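Local atomic coordinates of neural-cadherin (Drosophila melanogaster, PDB entry 3UBG), a protein that mediates calcium-dependent, preferentially homophilic cell-cell adhesion, here through three consecutive cadherin repeats of its long extracellular region. Residues I9-A14 with K56-E61; K67-W72 with I94-V99; K21-L26 with G50-K55. All blocks are in the same frame, centred on the assembly; numbering follows the deposited sequence.

Interaction 1 of 3, residues I9-A14 with K56-E61. With CA (calcium ion), chain F; CA (calcium ion), chain E.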
loop_
_atom_site.group_PDB
_atom_site.type_symbol
_atom_site.label_atom_id
_atom_site.label_comp_id
_atom_site.label_asym_id
_atom_site.label_seq_id
_atom_site.Cartn_x
_atom_site.Cartn_y
_atom_site.Cartn_z
ATOM N N ILE A 9 -19.776 23.159 -11.240
ATOM C CA ILE A 9 -18.548 23.885 -11.473
ATOM C C ILE A 9 -17.326 22.956 -11.476
ATOM O O ILE A 9 -17.295 21.916 -10.808
ATOM C CB ILE A 9 -18.420 25.054 -10.448
ATOM C CG1 ILE A 9 -17.255 25.991 -10.772
ATOM C CG2 ILE A 9 -18.347 24.536 -9.016
ATOM C CD1 ILE A 9 -17.314 27.307 -9.967
ATOM N N GLU A 10 -16.325 23.375 -12.235
ATOM C CA GLU A 10 -15.160 22.597 -12.573
ATOM C C GLU A 10 -13.909 23.094 -11.855
ATOM O O GLU A 10 -13.714 24.297 -11.713
ATOM C CB GLU A 10 -14.890 22.832 -14.038
ATOM C CG GLU A 10 -15.128 21.694 -14.952
ATOM C CD GLU A 10 -14.524 21.999 -16.303
ATOM O OE1 GLU A 10 -15.190 22.686 -17.110
ATOM O OE2 GLU A 10 -13.367 21.573 -16.538
ATOM N N PHE A 11 -13.036 22.175 -11.454
ATOM C CA PHE A 11 -11.731 22.548 -10.916
ATOM C C PHE A 11 -10.771 21.374 -11.002
ATOM O O PHE A 11 -11.184 20.215 -11.047
ATOM C CB PHE A 11 -11.817 22.968 -9.442
ATOM C CG PHE A 11 -12.550 24.265 -9.193
ATOM C CD1 PHE A 11 -13.837 24.261 -8.658
ATOM C CD2 PHE A 11 -11.935 25.491 -9.439
ATOM C CE1 PHE A 11 -14.509 25.451 -8.396
ATOM C CE2 PHE A 11 -12.599 26.695 -9.176
ATOM C CZ PHE A 11 -13.887 26.673 -8.655
ATOM N N THR A 12 -9.482 21.678 -11.010
ATOM C CA THR A 12 -8.469 20.676 -10.717
ATOM C C THR A 12 -8.415 20.431 -9.215
ATOM O O THR A 12 -8.747 21.322 -8.414
ATOM C CB THR A 12 -7.081 21.131 -11.201
ATOM O OG1 THR A 12 -6.599 22.176 -10.350
ATOM C CG2 THR A 12 -7.166 21.635 -12.655
ATOM N N GLU A 13 -8.001 19.231 -8.821
ATOM C CA GLU A 13 -7.751 18.975 -7.401
ATOM C C GLU A 13 -6.702 19.954 -6.844
ATOM O O GLU A 13 -6.697 20.274 -5.651
ATOM C CB GLU A 13 -7.329 17.528 -7.165
ATOM C CG GLU A 13 -6.003 17.173 -7.808
ATOM C CD GLU A 13 -5.653 15.693 -7.695
ATOM O OE1 GLU A 13 -5.087 15.165 -8.667
ATOM O OE2 GLU A 13 -5.940 15.062 -6.653
ATOM N N ALA A 14 -5.830 20.457 -7.712
ATOM C CA ALA A 14 -4.809 21.403 -7.263
ATOM C C ALA A 14 -5.366 22.800 -6.971
ATOM O O ALA A 14 -4.776 23.567 -6.213
ATOM C CB ALA A 14 -3.663 21.480 -8.264
ATOM N N LYS A 56 -10.563 19.925 3.829
ATOM C CA LYS A 56 -9.424 19.058 3.575
ATOM C C LYS A 56 -8.958 19.374 2.173
ATOM O O LYS A 56 -9.787 19.587 1.296
ATOM C CB LYS A 56 -9.858 17.599 3.653
ATOM C CG LYS A 56 -8.755 16.595 3.478
ATOM C CD LYS A 56 -9.353 15.205 3.561
ATOM C CE LYS A 56 -8.318 14.171 3.925
ATOM N NZ LYS A 56 -8.950 12.820 3.887
ATOM N N LYS A 57 -7.645 19.417 1.957
ATOM C CA LYS A 57 -7.115 19.633 0.614
ATOM C C LYS A 57 -7.741 18.651 -0.355
ATOM O O LYS A 57 -7.862 17.456 -0.066
ATOM C CB LYS A 57 -5.597 19.473 0.580
ATOM C CG LYS A 57 -4.876 20.459 1.457
ATOM C CD LYS A 57 -3.362 20.364 1.288
ATOM C CE LYS A 57 -2.644 21.410 2.139
ATOM N NZ LYS A 57 -1.166 21.206 2.136
ATOM N N TRP A 58 -8.127 19.160 -1.517
ATOM C CA TRP A 58 -8.796 18.345 -2.495
ATOM C C TRP A 58 -7.869 17.240 -2.972
ATOM O O TRP A 58 -6.655 17.437 -3.081
ATOM C CB TRP A 58 -9.294 19.216 -3.639
ATOM C CG TRP A 58 -10.486 20.066 -3.235
ATOM C CD1 TRP A 58 -11.133 20.054 -2.026
ATOM C CD2 TRP A 58 -11.151 21.043 -4.034
ATOM N NE1 TRP A 58 -12.169 20.956 -2.031
ATOM C CE2 TRP A 58 -12.204 21.577 -3.253
ATOM C CE3 TRP A 58 -10.968 21.518 -5.340
ATOM C CZ2 TRP A 58 -13.072 22.569 -3.740
ATOM C CZ3 TRP A 58 -11.839 22.514 -5.825
ATOM C CH2 TRP A 58 -12.876 23.022 -5.024
ATOM N N ASP A 59 -8.446 16.069 -3.237
ATOM C CA ASP A 59 -7.674 14.901 -3.627
ATOM C C ASP A 59 -8.515 13.993 -4.514
ATOM O O ASP A 59 -9.389 13.257 -4.042
ATOM C CB ASP A 59 -7.147 14.166 -2.384
ATOM C CG ASP A 59 -6.324 12.922 -2.719
ATOM O OD1 ASP A 59 -5.922 12.714 -3.886
ATOM O OD2 ASP A 59 -6.077 12.135 -1.788
ATOM N N TYR A 60 -8.236 14.078 -5.808
ATOM C CA TYR A 60 -8.904 13.311 -6.837
ATOM C C TYR A 60 -8.819 11.799 -6.562
ATOM O O TYR A 60 -9.768 11.062 -6.795
ATOM C CB TYR A 60 -8.274 13.664 -8.191
ATOM C CG TYR A 60 -8.884 12.945 -9.379
ATOM C CD1 TYR A 60 -9.923 13.514 -10.113
ATOM C CD2 TYR A 60 -8.406 11.697 -9.774
ATOM C CE1 TYR A 60 -10.475 12.845 -11.196
ATOM C CE2 TYR A 60 -8.949 11.030 -10.834
ATOM C CZ TYR A 60 -9.984 11.594 -11.548
ATOM O OH TYR A 60 -10.501 10.897 -12.621
ATOM N N GLU A 61 -7.683 11.351 -6.039
ATOM C CA GLU A 61 -7.515 9.961 -5.654
ATOM C C GLU A 61 -8.463 9.491 -4.542
ATOM O O GLU A 61 -8.863 8.342 -4.522
ATOM C CB GLU A 61 -6.051 9.655 -5.293
ATOM C CG GLU A 61 -5.124 9.573 -6.499
ATOM C CD GLU A 61 -5.034 10.876 -7.302
ATOM O OE1 GLU A 61 -4.929 11.957 -6.679
ATOM O OE2 GLU A 61 -5.067 10.820 -8.563
HETATM CA CA CA F . -4.154 13.890 -5.277
HETATM CA CA CA E . -3.743 13.008 -8.919
HETATM O O HOH W 1 -5.024 19.245 -3.789
HETATM O O HOH W 2 -4.431 15.731 -3.259
#
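E13 reaches across to the 56-61 loop with its carboxylate, while F11 and W58 meet on the apolar side of the same contact. CG of E13 stands between its own backbone N and carbonyl carbon (chi1 65°); from there the extended chain carries the acid group along the loop, where it crosses the side chain of Y60 at about a right angle. E13 OE2 takes the amide of Y60 (N to OE2 2.6 Å) from above the carboxylate plane and also binds one calcium ion, while OE1 binds the second, making this glutamate a bridge between the two metals. D59 OD1 joins the first ion at 2.5 Å and accepts a weak bond from E61 N, which may help to steady the short acid. E61 needs its longer chain: bent at chi2 (61°), it grips the second ion with both oxygens, and OE1 is shared with the first. A water that donates to W58 O is a further ligand of the first ion; E102 adds a carboxylate there, and D98, V99 O, D101 and D136 fill the other site. On the apolar flank F11 CB abuts the indole edge, 3.6 Å from W58 CZ3, and the two rings lean obliquely with their planes 56° apart. T12 O lies near CE3 on that edge, and another water links E13 O to W58 O. The broad indole suits its buried place, where it carries the loop against F11, V23 and I94. With E13 OE2 and E61 OE1 only 3.3 Å apart, the acids would probably repel one another without the two cations, consistent with a repeat junction that calcium makes rigid.

Interaction 2 of 3, residues K67-W72 with I94-V99. With CA (calcium ion), chain E.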
loop_
_atom_site.group_PDB
_atom_site.type_symbol
_atom_site.label_atom_id
_atom_site.label_comp_id
_atom_site.label_asym_id
_atom_site.label_seq_id
_atom_site.Cartn_x
_atom_site.Cartn_y
_atom_site.Cartn_z
ATOM N N LYS A 67 -16.180 11.379 -9.103
ATOM C CA LYS A 67 -15.140 12.403 -8.962
ATOM C C LYS A 67 -15.727 13.797 -8.793
ATOM O O LYS A 67 -15.279 14.760 -9.422
ATOM C CB LYS A 67 -14.148 12.381 -10.129
ATOM C CG LYS A 67 -13.463 11.037 -10.353
ATOM C CD LYS A 67 -12.693 10.598 -9.121
ATOM C CE LYS A 67 -11.861 9.366 -9.395
ATOM N NZ LYS A 67 -11.348 8.780 -8.126
ATOM N N THR A 68 -16.730 13.897 -7.931
ATOM C CA THR A 68 -17.342 15.172 -7.623
ATOM C C THR A 68 -17.414 15.390 -6.127
ATOM O O THR A 68 -17.488 14.436 -5.346
ATOM C CB THR A 68 -18.795 15.253 -8.135
ATOM O OG1 THR A 68 -19.560 14.181 -7.574
ATOM C CG2 THR A 68 -18.848 15.197 -9.637
ATOM N N ILE A 69 -17.392 16.659 -5.733
ATOM C CA ILE A 69 -17.887 17.030 -4.425
ATOM C C ILE A 69 -19.327 17.505 -4.610
ATOM O O ILE A 69 -19.579 18.538 -5.229
ATOM C CB ILE A 69 -17.028 18.091 -3.793
ATOM C CG1 ILE A 69 -15.588 17.566 -3.681
ATOM C CG2 ILE A 69 -17.612 18.483 -2.451
ATOM C CD1 ILE A 69 -14.511 18.647 -3.769
ATOM N N ASP A 70 -20.252 16.714 -4.072
ATOM C CA ASP A 70 -21.682 16.827 -4.332
ATOM C C ASP A 70 -22.396 17.047 -3.008
ATOM O O ASP A 70 -22.423 16.160 -2.172
ATOM C CB ASP A 70 -22.165 15.512 -4.948
ATOM C CG ASP A 70 -23.566 15.597 -5.540
ATOM O OD1 ASP A 70 -24.382 16.457 -5.120
ATOM O OD2 ASP A 70 -23.857 14.770 -6.442
ATOM N N PHE A 71 -22.970 18.222 -2.795
ATOM C CA PHE A 71 -23.582 18.498 -1.496
ATOM C C PHE A 71 -24.774 19.430 -1.625
ATOM O O PHE A 71 -24.937 20.129 -2.626
ATOM C CB PHE A 71 -22.557 19.077 -0.494
ATOM C CG PHE A 71 -21.918 20.358 -0.950
ATOM C CD1 PHE A 71 -20.906 20.347 -1.904
ATOM C CD2 PHE A 71 -22.337 21.580 -0.437
ATOM C CE1 PHE A 71 -20.320 21.529 -2.341
ATOM C CE2 PHE A 71 -21.750 22.782 -0.867
ATOM C CZ PHE A 71 -20.744 22.758 -1.815
ATOM N N TRP A 72 -25.604 19.416 -0.596
ATOM C CA TRP A 72 -26.737 20.315 -0.512
ATOM C C TRP A 72 -26.479 21.469 0.452
ATOM O O TRP A 72 -25.698 21.361 1.389
ATOM C CB TRP A 72 -27.976 19.546 -0.068
ATOM C CG TRP A 72 -28.570 18.768 -1.172
ATOM C CD1 TRP A 72 -28.216 17.516 -1.569
ATOM C CD2 TRP A 72 -29.620 19.190 -2.049
ATOM N NE1 TRP A 72 -28.990 17.125 -2.627
ATOM C CE2 TRP A 72 -29.861 18.131 -2.943
ATOM C CE3 TRP A 72 -30.387 20.356 -2.158
ATOM C CZ2 TRP A 72 -30.834 18.198 -3.935
ATOM C CZ3 TRP A 72 -31.350 20.423 -3.151
ATOM C CH2 TRP A 72 -31.568 19.348 -4.020
ATOM N N ILE A 94 -19.251 20.015 -7.587
ATOM C CA ILE A 94 -17.932 20.473 -8.010
ATOM C C ILE A 94 -17.230 19.325 -8.717
ATOM O O ILE A 94 -16.924 18.322 -8.086
ATOM C CB ILE A 94 -17.064 20.905 -6.793
ATOM C CG1 ILE A 94 -17.807 21.941 -5.947
ATOM C CG2 ILE A 94 -15.734 21.454 -7.270
ATOM C CD1 ILE A 94 -17.039 22.455 -4.716
ATOM N N LEU A 95 -16.999 19.441 -10.020
ATOM C CA LEU A 95 -16.331 18.359 -10.716
ATOM C C LEU A 95 -14.875 18.586 -10.516
ATOM O O LEU A 95 -14.371 19.680 -10.776
ATOM C CB LEU A 95 -16.580 18.327 -12.230
ATOM C CG LEU A 95 -17.959 18.496 -12.846
ATOM C CD1 LEU A 95 -18.062 17.669 -14.131
ATOM C CD2 LEU A 95 -19.045 18.134 -11.846
ATOM N N VAL A 96 -14.195 17.533 -10.091
ATOM C CA VAL A 96 -12.798 17.627 -9.754
ATOM C C VAL A 96 -11.911 16.870 -10.736
ATOM O O VAL A 96 -12.181 15.715 -11.089
ATOM C CB VAL A 96 -12.587 17.158 -8.348
ATOM C CG1 VAL A 96 -11.122 17.292 -7.988
ATOM C CG2 VAL A 96 -13.467 18.004 -7.444
ATOM N N LYS A 97 -10.872 17.559 -11.187
ATOM C CA LYS A 97 -10.027 17.083 -12.263
ATOM C C LYS A 97 -8.676 16.621 -11.746
ATOM O O LYS A 97 -8.086 17.248 -10.874
ATOM C CB LYS A 97 -9.864 18.183 -13.303
ATOM C CG LYS A 97 -11.104 18.352 -14.151
ATOM C CD LYS A 97 -10.906 19.420 -15.164
ATOM C CE LYS A 97 -11.087 20.764 -14.537
ATOM N NZ LYS A 97 -10.813 21.834 -15.507
ATOM N N ASP A 98 -8.196 15.510 -12.283
ATOM C CA ASP A 98 -6.957 14.912 -11.827
ATOM C C ASP A 98 -5.743 15.717 -12.270
ATOM O O ASP A 98 -5.666 16.153 -13.414
ATOM C CB ASP A 98 -6.823 13.491 -12.365
ATOM C CG ASP A 98 -5.543 12.834 -11.921
ATOM O OD1 ASP A 98 -5.269 12.890 -10.711
ATOM O OD2 ASP A 98 -4.799 12.288 -12.764
ATOM N N VAL A 99 -4.796 15.883 -11.357
ATOM C CA VAL A 99 -3.505 16.470 -11.653
ATOM C C VAL A 99 -2.462 15.429 -11.237
ATOM O O VAL A 99 -2.714 14.594 -10.384
ATOM C CB VAL A 99 -3.319 17.827 -10.881
ATOM C CG1 VAL A 99 -1.885 18.254 -10.870
ATOM C CG2 VAL A 99 -4.191 18.935 -11.485
HETATM CA CA CA E . -3.743 13.008 -8.919
#
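I69 and I94 face each other at the apolar centre, their CB atoms 4.1 Å apart on the inner face of the sheet. I69 CD1 reaches obliquely to V96 CG2 (3.9 Å), and at the other end the CD1 methyl of I94 touches the rim of the F71 ring, near its plane. Branched aliphatics suit these buried strand positions, where V44 and W58 pack against the same cluster. On the other face T68 and L95 lie side by side; with its OG1 between the backbone N and carbonyl carbon (chi1 57°), T68 leaves CG2 to meet L95 CD2 at 3.7 Å. Between the faces, I69 and I94 form a hydrogen-bonded pair, I69 N to I94 O at 2.9 Å and I94 N to I69 O at 2.8 Å. V96 N adds a bond to K67 O at 3.1 Å. Charges gather outside this core: D70 is paired with R91 and K97 with E10, while D98 OD1 and V99 O both bind a calcium ion where the strand runs out. Strands 68-76 and 87-97 thus form an antiparallel hairpin of the cadherin beta-sandwich, whose last strand leads into the calcium-binding linker to the next repeat.

Interaction 3 of 3, residues K21-L26 with G50-K55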
loop_
_atom_site.group_PDB
_atom_site.type_symbol
_atom_site.label_atom_id
_atom_site.label_comp_id
_atom_site.label_asym_id
_atom_site.label_seq_id
_atom_site.Cartn_x
_atom_site.Cartn_y
_atom_site.Cartn_z
ATOM N N LYS A 21 -8.979 28.210 1.638
ATOM C CA LYS A 21 -9.110 29.047 0.445
ATOM C C LYS A 21 -10.546 28.982 -0.054
ATOM O O LYS A 21 -11.139 27.898 -0.123
ATOM C CB LYS A 21 -8.151 28.582 -0.647
ATOM C CG LYS A 21 -8.328 29.238 -2.010
ATOM C CD LYS A 21 -7.459 28.528 -3.070
ATOM C CE LYS A 21 -7.717 29.058 -4.484
ATOM N NZ LYS A 21 -7.139 28.204 -5.583
ATOM N N SER A 22 -11.102 30.152 -0.366
ATOM C CA SER A 22 -12.425 30.272 -0.955
ATOM C C SER A 22 -12.340 30.028 -2.468
ATOM O O SER A 22 -11.510 30.636 -3.159
ATOM C CB SER A 22 -12.998 31.661 -0.669
ATOM O OG SER A 22 -14.346 31.736 -1.108
ATOM N N VAL A 23 -13.186 29.133 -2.981
ATOM C CA VAL A 23 -13.104 28.726 -4.392
ATOM C C VAL A 23 -14.207 29.313 -5.269
ATOM O O VAL A 23 -14.007 29.521 -6.465
ATOM C CB VAL A 23 -13.003 27.185 -4.551
ATOM C CG1 VAL A 23 -11.573 26.700 -4.220
ATOM C CG2 VAL A 23 -14.057 26.473 -3.688
ATOM N N PHE A 24 -15.358 29.593 -4.659
ATOM C CA PHE A 24 -16.453 30.310 -5.309
ATOM C C PHE A 24 -17.522 30.639 -4.283
ATOM O O PHE A 24 -17.472 30.156 -3.152
ATOM C CB PHE A 24 -17.075 29.488 -6.432
ATOM C CG PHE A 24 -17.678 28.179 -5.972
ATOM C CD1 PHE A 24 -19.026 28.092 -5.661
ATOM C CD2 PHE A 24 -16.894 27.029 -5.873
ATOM C CE1 PHE A 24 -19.596 26.881 -5.252
ATOM C CE2 PHE A 24 -17.453 25.813 -5.462
ATOM C CZ PHE A 24 -18.807 25.745 -5.149
ATOM N N GLN A 25 -18.491 31.459 -4.684
ATOM C CA GLN A 25 -19.578 31.845 -3.797
ATOM C C GLN A 25 -20.913 31.572 -4.431
ATOM O O GLN A 25 -21.096 31.828 -5.613
ATOM C CB GLN A 25 -19.535 33.332 -3.520
ATOM C CG GLN A 25 -18.761 33.719 -2.303
ATOM C CD GLN A 25 -18.848 35.203 -2.072
ATOM O OE1 GLN A 25 -18.047 35.969 -2.616
ATOM N NE2 GLN A 25 -19.841 35.626 -1.282
ATOM N N LEU A 26 -21.850 31.078 -3.638
ATOM C CA LEU A 26 -23.204 30.879 -4.126
ATOM C C LEU A 26 -23.938 32.210 -4.153
ATOM O O LEU A 26 -23.789 33.021 -3.244
ATOM C CB LEU A 26 -23.945 29.904 -3.225
ATOM C CG LEU A 26 -23.161 28.608 -3.036
ATOM C CD1 LEU A 26 -23.835 27.743 -1.991
ATOM C CD2 LEU A 26 -22.986 27.889 -4.383
ATOM N N GLY A 50 -22.572 32.377 1.862
ATOM C CA GLY A 50 -22.598 31.583 0.645
ATOM C C GLY A 50 -21.237 31.206 0.054
ATOM O O GLY A 50 -21.172 30.523 -0.967
ATOM N N ALA A 51 -20.147 31.641 0.680
ATOM C CA ALA A 51 -18.815 31.270 0.202
ATOM C C ALA A 51 -18.459 29.800 0.468
ATOM O O ALA A 51 -18.817 29.208 1.496
ATOM C CB ALA A 51 -17.750 32.200 0.765
ATOM N N VAL A 52 -17.761 29.211 -0.487
ATOM C CA VAL A 52 -17.397 27.805 -0.408
ATOM C C VAL A 52 -15.878 27.733 -0.326
ATOM O O VAL A 52 -15.158 28.376 -1.092
ATOM C CB VAL A 52 -18.000 27.004 -1.593
ATOM C CG1 VAL A 52 -17.540 25.532 -1.599
ATOM C CG2 VAL A 52 -19.502 27.092 -1.521
ATOM N N ARG A 53 -15.405 26.991 0.663
ATOM C CA ARG A 53 -13.992 26.964 0.976
ATOM C C ARG A 53 -13.480 25.531 1.009
ATOM O O ARG A 53 -14.234 24.607 1.354
ATOM C CB ARG A 53 -13.765 27.629 2.342
ATOM C CG ARG A 53 -13.936 29.138 2.320
ATOM C CD ARG A 53 -13.916 29.733 3.707
ATOM N NE ARG A 53 -12.587 29.703 4.281
ATOM C CZ ARG A 53 -12.339 29.615 5.583
ATOM N NH1 ARG A 53 -13.338 29.543 6.449
ATOM N NH2 ARG A 53 -11.087 29.589 6.012
ATOM N N VAL A 54 -12.202 25.354 0.662
ATOM C CA VAL A 54 -11.534 24.067 0.826
ATOM C C VAL A 54 -11.460 23.772 2.315
ATOM O O VAL A 54 -11.080 24.630 3.099
ATOM C CB VAL A 54 -10.092 24.091 0.268
ATOM C CG1 VAL A 54 -9.389 22.744 0.501
ATOM C CG2 VAL A 54 -10.087 24.433 -1.181
ATOM N N LYS A 55 -11.835 22.566 2.711
ATOM C CA LYS A 55 -11.626 22.125 4.078
ATOM C C LYS A 55 -10.372 21.210 4.101
ATOM O O LYS A 55 -9.241 21.669 4.335
ATOM C CB LYS A 55 -12.867 21.398 4.603
ATOM C CG LYS A 55 -12.963 21.328 6.137
ATOM C CD LYS A 55 -13.865 20.158 6.601
ATOM C CE LYS A 55 -15.328 20.557 6.708
ATOM N NZ LYS A 55 -16.083 19.708 7.673
#
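F24 and V52 lie side by side and point the same way, the isopropyl group of V52 beneath one face of the phenyl ring. The contact is CH-pi: V52 CB sits 4.0 Å from the F24 ring centroid, 15° off the ring normal. A first torsion of 61° sets CG of F24 between backbone N and carbonyl carbon and lays the flat ring across the valine. Cutting this phenylalanine back to an alanine would probably take away the ring face over V52 and open a gap beside I9, F11 and I94. L26 CG approaches V52 CG2 from one flank, and V23 CG1 meets V54 CG2 at 4.1 Å, those two side chains crossing at about a right angle. On the face of S22, Q25, A51 and R53, Q25 lays its CG against the small A51, 3.6 Å from CB, and S22 rests on the R53 chain, whose guanidinium goes on to E47 and G20 O. V52 O accepts V23 N (2.8 Å) and V52 N gives to F24 O, so two residues stand opposite one in a beta bulge that brings S22 and Q25 to the same face. G50, with positive phi (100°), has no CB to jam against the preceding carbonyl. Strand 51-54 is central in its sheet, between 22-25 and 44-46, and F24 carries the packing across to strands 3-12 and 87-97.

In the fold
Interactions 1 and 2 have centres about 7 Å apart and are knit together in one sheet, where I9 O meets L95 N at 2.6 Å and F11 O meets K97 N at 2.7 Å, both probable hydrogen bonds. They also share a calcium ion, to which E13 and E61 bring carboxylates from one contact, and D98 OD1 and V99 O add two more ligands from the other. Interaction 3, about 13 Å from each between centres, belongs to the opposing sheet. Its F24 closes the sandwich, with CE2 3.5 Å from I94 CD1 and CD2 3.8 Å from F11 CE1. One apolar core therefore joins all three, and the metal site lies at its end, facing the next repeat.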